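Diphosphomevalonate decarboxylase, putative (Trypanosoma brucei, PDB 2HKE) probably catalyses the ATP-dependent decarboxylation of (R)-5-diphosphomevalonate to isopentenyl diphosphate, a precursor of isoprenoids and sterols. Local coordinates at residues A[23-32]-A[160-169]; A[268-279]-A[312-320]. The protein carries 1 engineered substitution. One frame throughout, in Å; residues are numbered along the deposited sequence.

How the interactions relate
Neither contact nests in or crosses the other; they follow one another along the chain. From the N terminus, the loop between strands 5-15 and 36-40 comes first. Interaction 1 joins it to the loop between strands 155-159 and 170-175 and so closes a long excursion of 127 residues, all within the N-terminal domain. Interaction 2 opens later, on helix 267-283, and closes 32 residues on, where helix 307-317 packs back on it after strands 288-291 and 298-303. It belongs to the C-terminal domain. The two contacts do not touch. The centres of interaction 1 and interaction 2 are about 39 Å apart, on opposite sides of the chain's centre.

Interaction 1: residues A[23-32]-A[160-169]; sequences REGGETLILP and KGEKPDGSDC
R23 meets K160 in a partly buried loop-to-loop contact of the N-terminal domain. Loop 23-32 lies between strands 5-15 and 36-40. Loop 160-169 links strands 155-159 and 170-175. R23 NH1 donates a hydrogen bond to K160 O at 2.8 Å, close to straight (166°). K160 O lies in the guanidinium plane, while NH1 stands above the carbonyl plane of K160, not on a lone pair. The same nitrogen bonds P32 O at 3.0 Å within its own loop. L31 CB lies over the centre of one guanidinium face. With CD and NE extended from CG, the arginine spans the gap between the loops. A water accepts a hydrogen bond from R23 NH2 and donates to K163 O and D168 OD1. Both loops are connections of one mixed sheet, in which strand 155-159 pairs with 36-40 and 170-175, in the S5-like N-terminal domain of GHMP-type enzymes. Each loop is shaped by turns: type II at R23-G26, type I at K163-G166 and at G166-C169. D168 braces the second loop, its two carboxylate oxygens accepting from E162 N and K163 N. Beside R23, C169, P32 and L31 pack together. The chi1 of C169 (-176°) swings SG away from its own N, to 3.4 Å from P32 CD and 3.7 Å from L31 CD2. The L29 methyl CD1 rests against P164 O at 3.3 Å. A second water joins G25 O to P164 O.

Interaction 2: residues A[268-279]-A[312-320]; sequences DSYAMIRLVKAY and AMLMEHFPT. With SO4 (sulfate ion), chain D.
D268 and A271 meet F318 at the start of this contact, in which helix 267-283 packs on the end of helix 307-317 and the loop residue F318. The carboxylate of D268 lies near the ring, and its OD1 is hydrogen-bonded to H351 and salt-bridged to K354. A271 CB approaches the ring edge, 4.2 Å from F318 CZ. One residue on, M272 makes a Met-aromatic contact. Its chain bends at chi2 and chi3, and SD comes obliquely to F318, 3.5 Å from CE1. The methyl CE then crosses to L314 CD2. R274 points to another side and binds a sulfate, probably from the crystallisation liquor, which D350 N also holds. L275 is central. Its CD1 sits over the middle of the H317 ring, 3.6 Å from the centroid, in a CH-pi contact. CD1 also touches M313 SD at 3.4 Å. CD2 lies against H317 CB, L314 CD2 and the edge of the F318 ring. The H317 ring is held by ND1, which bonds M313 O at 2.9 Å in the ring plane, and by NE2, which bonds L348 N. At Y279, M313 CE lies over one face toward the rim, 3.6 Å from CG; Y279 OH bonds E309. The axes of segments 268-279 and 312-317 come within 11.2 Å, with 134° between their N-to-C directions. Both helices pack on the five-stranded sheet of the GHMP C-terminal alpha/beta domain: M272 and L314 touch strand 298-303, and M313 touches strand 288-291.

Interaction 1: residues A[23-32]-A[160-169]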
loop_
_atom_site.group_PDB
_atom_site.type_symbol
_atom_site.label_atom_id
_atom_site.label_comp_id
_atom_site.label_asym_id
_atom_site.label_seq_id
_atom_site.Cartn_x
_atom_site.Cartn_y
_atom_site.Cartn_z
ATOM N N ARG A 23 0.180 17.322 -8.069
ATOM C CA ARG A 23 -0.048 18.736 -8.301
ATOM C C ARG A 23 0.923 19.379 -9.290
ATOM O O ARG A 23 1.926 18.782 -9.711
ATOM C CB ARG A 23 -0.073 19.482 -6.969
ATOM C CG ARG A 23 1.253 19.569 -6.247
ATOM C CD ARG A 23 1.137 20.462 -5.015
ATOM N NE ARG A 23 2.410 20.774 -4.366
ATOM C CZ ARG A 23 2.906 20.144 -3.296
ATOM N NH1 ARG A 23 2.311 19.075 -2.803
ATOM N NH2 ARG A 23 4.051 20.538 -2.759
ATOM N N GLU A 24 0.595 20.609 -9.708
ATOM C CA GLU A 24 1.463 21.308 -10.656
ATOM C C GLU A 24 2.855 21.398 -10.077
ATOM O O GLU A 24 3.004 21.784 -8.941
ATOM C CB GLU A 24 0.940 22.724 -10.946
ATOM C CG GLU A 24 1.860 23.479 -11.960
ATOM C CD GLU A 24 1.735 22.942 -13.363
ATOM O OE1 GLU A 24 0.576 22.619 -13.734
ATOM O OE2 GLU A 24 2.789 22.832 -14.091
ATOM N N GLY A 25 3.846 21.019 -10.874
ATOM C CA GLY A 25 5.248 21.041 -10.478
ATOM C C GLY A 25 5.650 19.747 -9.782
ATOM O O GLY A 25 6.771 19.613 -9.325
ATOM N N GLY A 26 4.731 18.786 -9.723
ATOM C CA GLY A 26 4.943 17.561 -8.940
ATOM C C GLY A 26 5.125 16.253 -9.651
ATOM O O GLY A 26 5.201 15.228 -8.981
ATOM N N GLU A 27 5.235 16.240 -10.985
ATOM C CA GLU A 27 5.266 14.986 -11.708
ATOM C C GLU A 27 6.610 14.288 -11.674
ATOM O O GLU A 27 6.671 13.105 -11.928
ATOM C CB GLU A 27 4.775 15.159 -13.153
ATOM C CG GLU A 27 3.287 15.581 -13.190
ATOM C CD GLU A 27 2.551 15.229 -14.483
ATOM O OE1 GLU A 27 2.916 14.236 -15.158
ATOM O OE2 GLU A 27 1.563 15.947 -14.779
ATOM N N THR A 28 7.688 15.045 -11.468
ATOM C CA THR A 28 9.018 14.462 -11.347
ATOM C C THR A 28 9.368 14.261 -9.905
ATOM O O THR A 28 9.861 13.168 -9.537
ATOM C CB THR A 28 10.069 15.345 -12.019
ATOM O OG1 THR A 28 9.731 15.472 -13.396
ATOM C CG2 THR A 28 11.447 14.759 -11.888
ATOM N N LEU A 29 9.147 15.308 -9.109
ATOM C CA LEU A 29 9.358 15.235 -7.646
ATOM C C LEU A 29 8.355 14.370 -6.895
ATOM O O LEU A 29 8.667 13.978 -5.765
ATOM C CB LEU A 29 9.415 16.620 -7.000
ATOM C CG LEU A 29 10.631 17.456 -7.443
ATOM C CD1 LEU A 29 10.472 18.843 -6.901
ATOM C CD2 LEU A 29 11.944 16.846 -6.947
ATOM N N ILE A 30 7.214 14.026 -7.512
ATOM C CA ILE A 30 6.165 13.192 -6.870
ATOM C C ILE A 30 5.578 13.984 -5.669
ATOM O O ILE A 30 5.705 13.617 -4.488
ATOM C CB ILE A 30 6.677 11.770 -6.489
ATOM C CG1 ILE A 30 7.588 11.158 -7.593
ATOM C CG2 ILE A 30 5.479 10.854 -6.127
ATOM C CD1 ILE A 30 6.926 11.054 -8.963
ATOM N N LEU A 31 4.881 15.062 -6.008
ATOM C CA LEU A 31 4.239 15.948 -5.043
ATOM C C LEU A 31 2.730 15.857 -5.284
ATOM O O LEU A 31 2.264 16.084 -6.412
ATOM C CB LEU A 31 4.718 17.415 -5.190
ATOM C CG LEU A 31 6.207 17.585 -5.377
ATOM C CD1 LEU A 31 6.517 19.069 -5.552
ATOM C CD2 LEU A 31 6.925 17.028 -4.177
ATOM N N PRO A 32 1.979 15.424 -4.270
ATOM C CA PRO A 32 0.597 15.077 -4.513
ATOM C C PRO A 32 -0.342 16.285 -4.400
ATOM O O PRO A 32 0.046 17.307 -3.816
ATOM C CB PRO A 32 0.327 14.072 -3.443
ATOM C CG PRO A 32 1.125 14.543 -2.279
ATOM C CD PRO A 32 2.366 15.156 -2.888
ATOM N N LYS A 160 1.291 16.478 2.095
ATOM C CA LYS A 160 1.516 16.993 0.738
ATOM C C LYS A 160 2.579 18.064 0.626
ATOM O O LYS A 160 3.262 18.150 -0.388
ATOM C CB LYS A 160 0.219 17.490 0.084
ATOM C CG LYS A 160 -0.426 18.641 0.709
ATOM C CD LYS A 160 -1.638 19.019 -0.169
ATOM C CE LYS A 160 -2.585 19.823 0.635
ATOM N NZ LYS A 160 -1.926 21.052 1.111
ATOM N N GLY A 161 2.756 18.833 1.692
ATOM C CA GLY A 161 3.717 19.934 1.670
ATOM C C GLY A 161 3.219 21.089 0.817
ATOM O O GLY A 161 2.184 21.003 0.095
ATOM N N GLU A 162 3.931 22.193 0.932
ATOM C CA GLU A 162 3.654 23.344 0.091
ATOM C C GLU A 162 4.870 23.872 -0.679
ATOM O O GLU A 162 4.723 24.735 -1.537
ATOM C CB GLU A 162 3.024 24.445 0.949
ATOM C CG GLU A 162 3.830 24.880 2.152
ATOM C CD GLU A 162 3.176 26.047 2.916
ATOM O OE1 GLU A 162 1.962 26.268 2.740
ATOM O OE2 GLU A 162 3.875 26.733 3.707
ATOM N N LYS A 163 6.052 23.314 -0.432
ATOM C CA LYS A 163 7.276 23.798 -1.056
ATOM C C LYS A 163 7.523 23.144 -2.407
ATOM O O LYS A 163 7.507 21.892 -2.540
ATOM C CB LYS A 163 8.470 23.562 -0.128
ATOM C CG LYS A 163 8.343 24.341 1.170
ATOM C CD LYS A 163 9.539 24.121 2.111
ATOM C CE LYS A 163 9.406 25.036 3.335
ATOM N NZ LYS A 163 10.610 24.962 4.219
ATOM N N PRO A 164 7.708 23.976 -3.444
ATOM C CA PRO A 164 7.937 23.444 -4.782
ATOM C C PRO A 164 9.129 22.524 -4.933
ATOM O O PRO A 164 9.151 21.734 -5.873
ATOM C CB PRO A 164 8.130 24.714 -5.639
ATOM C CG PRO A 164 7.392 25.729 -4.932
ATOM C CD PRO A 164 7.619 25.447 -3.476
ATOM N N ASP A 165 10.106 22.624 -4.026
ATOM C CA ASP A 165 11.240 21.698 -4.080
ATOM C C ASP A 165 11.007 20.340 -3.390
ATOM O O ASP A 165 11.870 19.476 -3.428
ATOM C CB ASP A 165 12.514 22.339 -3.545
ATOM C CG ASP A 165 12.508 22.565 -2.039
ATOM O OD1 ASP A 165 11.511 22.299 -1.333
ATOM O OD2 ASP A 165 13.570 23.040 -1.542
ATOM N N GLY A 166 9.858 20.179 -2.759
ATOM C CA GLY A 166 9.472 18.897 -2.175
ATOM C C GLY A 166 10.027 18.669 -0.765
ATOM O O GLY A 166 9.821 17.605 -0.191
ATOM N N SER A 167 10.717 19.679 -0.200
ATOM C CA SER A 167 11.429 19.514 1.078
ATOM C C SER A 167 10.515 19.324 2.279
ATOM O O SER A 167 10.985 18.907 3.336
ATOM C CB SER A 167 12.405 20.686 1.319
ATOM O OG SER A 167 11.662 21.870 1.434
ATOM N N ASP A 168 9.220 19.592 2.137
ATOM C CA ASP A 168 8.237 19.290 3.164
ATOM C C ASP A 168 7.186 18.243 2.725
ATOM O O ASP A 168 6.164 18.058 3.368
ATOM C CB ASP A 168 7.545 20.560 3.642
ATOM C CG ASP A 168 6.753 21.256 2.559
ATOM O OD1 ASP A 168 6.900 20.920 1.367
ATOM O OD2 ASP A 168 5.984 22.190 2.908
ATOM N N CYS A 169 7.442 17.584 1.612
ATOM C CA CYS A 169 6.528 16.569 1.111
ATOM C C CYS A 169 7.024 15.190 1.603
ATOM O O CYS A 169 7.949 14.576 1.031
ATOM C CB CYS A 169 6.465 16.654 -0.410
ATOM S SG CYS A 169 5.319 15.557 -1.193
HETATM O O HOH W 1 6.346 20.029 -1.073
HETATM O O HOH W 2 7.727 21.794 -8.059
#

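Interaction 2: residues A[268-279]-A[312-320]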
loop_
_atom_site.group_PDB
_atom_site.type_symbol
_atom_site.label_atom_id
_atom_site.label_comp_id
_atom_site.label_asym_id
_atom_site.label_seq_id
_atom_site.Cartn_x
_atom_site.Cartn_y
_atom_site.Cartn_z
ATOM N N ASP A 268 -16.772 -8.851 -9.323
ATOM C CA ASP A 268 -16.397 -9.460 -8.022
ATOM C C ASP A 268 -16.109 -8.366 -6.988
ATOM O O ASP A 268 -16.584 -8.451 -5.847
ATOM C CB ASP A 268 -15.179 -10.340 -8.144
ATOM C CG ASP A 268 -15.454 -11.662 -8.802
ATOM O OD1 ASP A 268 -16.602 -12.099 -8.880
ATOM O OD2 ASP A 268 -14.468 -12.256 -9.256
ATOM N N SER A 269 -15.352 -7.347 -7.392
ATOM C CA SER A 269 -15.157 -6.149 -6.549
ATOM C C SER A 269 -16.472 -5.572 -6.054
ATOM O O SER A 269 -16.646 -5.303 -4.857
ATOM C CB SER A 269 -14.399 -5.057 -7.310
ATOM O OG SER A 269 -13.189 -5.556 -7.804
ATOM N N TYR A 270 -17.398 -5.341 -6.985
ATOM C CA TYR A 270 -18.682 -4.751 -6.652
ATOM C C TYR A 270 -19.524 -5.663 -5.791
ATOM O O TYR A 270 -20.224 -5.189 -4.878
ATOM C CB TYR A 270 -19.478 -4.322 -7.908
ATOM C CG TYR A 270 -18.785 -3.307 -8.779
ATOM C CD1 TYR A 270 -18.332 -2.105 -8.251
ATOM C CD2 TYR A 270 -18.570 -3.552 -10.136
ATOM C CE1 TYR A 270 -17.687 -1.164 -9.046
ATOM C CE2 TYR A 270 -17.914 -2.607 -10.946
ATOM C CZ TYR A 270 -17.502 -1.423 -10.404
ATOM O OH TYR A 270 -16.866 -0.500 -11.203
ATOM N N ALA A 271 -19.423 -6.971 -6.023
ATOM C CA ALA A 271 -20.143 -7.890 -5.158
ATOM C C ALA A 271 -19.579 -7.837 -3.717
ATOM O O ALA A 271 -20.321 -7.963 -2.761
ATOM C CB ALA A 271 -20.014 -9.285 -5.695
ATOM N N MET A 272 -18.265 -7.680 -3.592
ATOM C CA MET A 272 -17.641 -7.537 -2.266
ATOM C C MET A 272 -18.148 -6.305 -1.565
ATOM O O MET A 272 -18.413 -6.343 -0.362
ATOM C CB MET A 272 -16.103 -7.574 -2.358
ATOM C CG MET A 272 -15.538 -8.985 -2.431
ATOM S SD MET A 272 -15.773 -10.023 -0.994
ATOM C CE MET A 272 -14.659 -9.215 0.215
ATOM N N ILE A 273 -18.340 -5.214 -2.303
ATOM C CA ILE A 273 -18.862 -4.008 -1.710
ATOM C C ILE A 273 -20.280 -4.303 -1.201
ATOM O O ILE A 273 -20.596 -4.002 -0.075
ATOM C CB ILE A 273 -18.873 -2.860 -2.710
ATOM C CG1 ILE A 273 -17.447 -2.401 -3.029
ATOM C CG2 ILE A 273 -19.795 -1.739 -2.224
ATOM C CD1 ILE A 273 -17.386 -1.406 -4.154
ATOM N N ARG A 274 -21.123 -4.896 -2.054
ATOM C CA ARG A 274 -22.479 -5.224 -1.652
ATOM C C ARG A 274 -22.519 -6.134 -0.436
ATOM O O ARG A 274 -23.379 -5.934 0.447
ATOM C CB ARG A 274 -23.257 -5.876 -2.806
ATOM C CG ARG A 274 -23.417 -4.954 -3.958
ATOM C CD ARG A 274 -24.624 -5.308 -4.840
ATOM N NE ARG A 274 -24.683 -6.726 -5.164
ATOM C CZ ARG A 274 -23.972 -7.310 -6.116
ATOM N NH1 ARG A 274 -23.147 -6.601 -6.856
ATOM N NH2 ARG A 274 -24.116 -8.612 -6.340
ATOM N N LEU A 275 -21.609 -7.114 -0.393
ATOM C CA LEU A 275 -21.549 -8.084 0.708
ATOM C C LEU A 275 -21.174 -7.422 2.038
ATOM O O LEU A 275 -21.813 -7.657 3.098
ATOM C CB LEU A 275 -20.543 -9.173 0.360
ATOM C CG LEU A 275 -20.407 -10.331 1.330
ATOM C CD1 LEU A 275 -21.767 -10.917 1.782
ATOM C CD2 LEU A 275 -19.537 -11.388 0.701
ATOM N N VAL A 276 -20.156 -6.589 2.013
ATOM C CA VAL A 276 -19.769 -5.902 3.238
ATOM C C VAL A 276 -20.937 -5.067 3.724
ATOM O O VAL A 276 -21.261 -5.069 4.922
ATOM C CB VAL A 276 -18.521 -5.039 3.023
ATOM C CG1 VAL A 276 -18.263 -4.123 4.214
ATOM C CG2 VAL A 276 -17.351 -5.961 2.677
ATOM N N LYS A 277 -21.563 -4.319 2.813
ATOM C CA LYS A 277 -22.700 -3.487 3.186
ATOM C C LYS A 277 -23.845 -4.291 3.788
ATOM O O LYS A 277 -24.441 -3.898 4.804
ATOM C CB LYS A 277 -23.203 -2.706 1.969
ATOM C CG LYS A 277 -22.274 -1.570 1.589
ATOM C CD LYS A 277 -22.808 -0.866 0.347
ATOM C CE LYS A 277 -21.948 0.323 -0.011
ATOM N NZ LYS A 277 -22.458 0.924 -1.276
ATOM N N ALA A 278 -24.152 -5.420 3.160
ATOM C CA ALA A 278 -25.247 -6.292 3.597
ATOM C C ALA A 278 -24.935 -6.930 4.944
ATOM O O ALA A 278 -25.809 -7.093 5.780
ATOM C CB ALA A 278 -25.492 -7.384 2.579
ATOM N N TYR A 279 -23.670 -7.263 5.167
ATOM C CA TYR A 279 -23.240 -7.791 6.466
ATOM C C TYR A 279 -23.417 -6.761 7.560
ATOM O O TYR A 279 -23.964 -7.048 8.594
ATOM C CB TYR A 279 -21.788 -8.206 6.382
ATOM C CG TYR A 279 -21.226 -8.803 7.644
ATOM C CD1 TYR A 279 -21.800 -9.938 8.201
ATOM C CD2 TYR A 279 -20.125 -8.246 8.266
ATOM C CE1 TYR A 279 -21.273 -10.501 9.319
ATOM C CE2 TYR A 279 -19.593 -8.804 9.424
ATOM C CZ TYR A 279 -20.176 -9.931 9.934
ATOM O OH TYR A 279 -19.658 -10.500 11.097
ATOM N N ALA A 312 -15.737 -16.068 8.077
ATOM C CA ALA A 312 -16.743 -17.135 7.874
ATOM C C ALA A 312 -17.842 -16.679 6.905
ATOM O O ALA A 312 -18.272 -17.446 6.014
ATOM C CB ALA A 312 -17.392 -17.573 9.218
ATOM N N MET A 313 -18.300 -15.452 7.096
ATOM C CA MET A 313 -19.341 -14.855 6.235
ATOM C C MET A 313 -18.830 -14.767 4.827
ATOM O O MET A 313 -19.513 -15.177 3.881
ATOM C CB MET A 313 -19.741 -13.485 6.790
ATOM C CG MET A 313 -20.769 -12.751 5.985
ATOM S SD MET A 313 -20.056 -11.779 4.630
ATOM C CE MET A 313 -18.954 -10.563 5.446
ATOM N N LEU A 314 -17.606 -14.251 4.637
ATOM C CA LEU A 314 -17.013 -14.231 3.280
ATOM C C LEU A 314 -16.984 -15.597 2.587
ATOM O O LEU A 314 -17.228 -15.676 1.391
ATOM C CB LEU A 314 -15.588 -13.653 3.285
ATOM C CG LEU A 314 -15.457 -12.181 3.718
ATOM C CD1 LEU A 314 -13.986 -11.711 3.692
ATOM C CD2 LEU A 314 -16.377 -11.257 2.876
ATOM N N MET A 315 -16.625 -16.653 3.325
ATOM C CA MET A 315 -16.478 -18.015 2.756
ATOM C C MET A 315 -17.780 -18.637 2.305
ATOM O O MET A 315 -17.772 -19.562 1.499
ATOM C CB MET A 315 -15.819 -18.922 3.755
ATOM C CG MET A 315 -14.351 -18.559 4.046
ATOM S SD MET A 315 -13.266 -18.516 2.639
ATOM C CE MET A 315 -13.295 -16.807 2.069
ATOM N N GLU A 316 -18.878 -18.167 2.856
ATOM C CA GLU A 316 -20.174 -18.597 2.395
ATOM C C GLU A 316 -20.459 -18.097 0.985
ATOM O O GLU A 316 -21.203 -18.700 0.262
ATOM C CB GLU A 316 -21.209 -18.133 3.379
ATOM C CG GLU A 316 -21.064 -18.886 4.628
ATOM C CD GLU A 316 -21.574 -20.329 4.543
ATOM O OE1 GLU A 316 -22.484 -20.614 3.720
ATOM O OE2 GLU A 316 -21.063 -21.145 5.336
ATOM N N HIS A 317 -19.861 -16.972 0.617
ATOM C CA HIS A 317 -20.149 -16.316 -0.653
ATOM C C HIS A 317 -19.010 -16.484 -1.625
ATOM O O HIS A 317 -19.207 -16.512 -2.858
ATOM C CB HIS A 317 -20.403 -14.818 -0.384
ATOM C CG HIS A 317 -21.576 -14.564 0.508
ATOM N ND1 HIS A 317 -21.506 -14.627 1.875
ATOM C CD2 HIS A 317 -22.853 -14.261 0.220
ATOM C CE1 HIS A 317 -22.687 -14.369 2.395
ATOM N NE2 HIS A 317 -23.528 -14.160 1.404
ATOM N N PHE A 318 -17.801 -16.514 -1.098
ATOM C CA PHE A 318 -16.581 -16.723 -1.906
ATOM C C PHE A 318 -15.763 -17.868 -1.303
ATOM O O PHE A 318 -14.714 -17.646 -0.722
ATOM C CB PHE A 318 -15.741 -15.453 -1.941
ATOM C CG PHE A 318 -16.373 -14.312 -2.670
ATOM C CD1 PHE A 318 -17.159 -13.397 -2.006
ATOM C CD2 PHE A 318 -16.176 -14.165 -4.033
ATOM C CE1 PHE A 318 -17.757 -12.339 -2.710
ATOM C CE2 PHE A 318 -16.743 -13.106 -4.734
ATOM C CZ PHE A 318 -17.531 -12.194 -4.058
ATOM N N PRO A 319 -16.244 -19.126 -1.440
ATOM C CA PRO A 319 -15.615 -20.245 -0.757
ATOM C C PRO A 319 -14.224 -20.435 -1.258
ATOM O O PRO A 319 -14.006 -20.662 -2.458
ATOM C CB PRO A 319 -16.517 -21.437 -1.121
ATOM C CG PRO A 319 -17.770 -20.807 -1.622
ATOM C CD PRO A 319 -17.415 -19.547 -2.230
ATOM N N THR A 320 -13.280 -20.330 -0.337
ATOM C CA THR A 320 -11.876 -20.315 -0.650
ATOM C C THR A 320 -11.149 -21.350 0.227
ATOM O O THR A 320 -11.258 -21.322 1.455
ATOM C CB THR A 320 -11.265 -18.940 -0.370
ATOM O OG1 THR A 320 -12.020 -17.927 -1.073
ATOM C CG2 THR A 320 -9.746 -18.920 -0.758
HETATM S S SO4 D . -27.825 -8.277 -4.260
HETATM O O1 SO4 D . -28.673 -7.778 -5.334
HETATM O O2 SO4 D . -28.631 -9.049 -3.339
HETATM O O3 SO4 D . -26.772 -9.100 -4.862
HETATM O O4 SO4 D . -27.232 -7.119 -3.604
#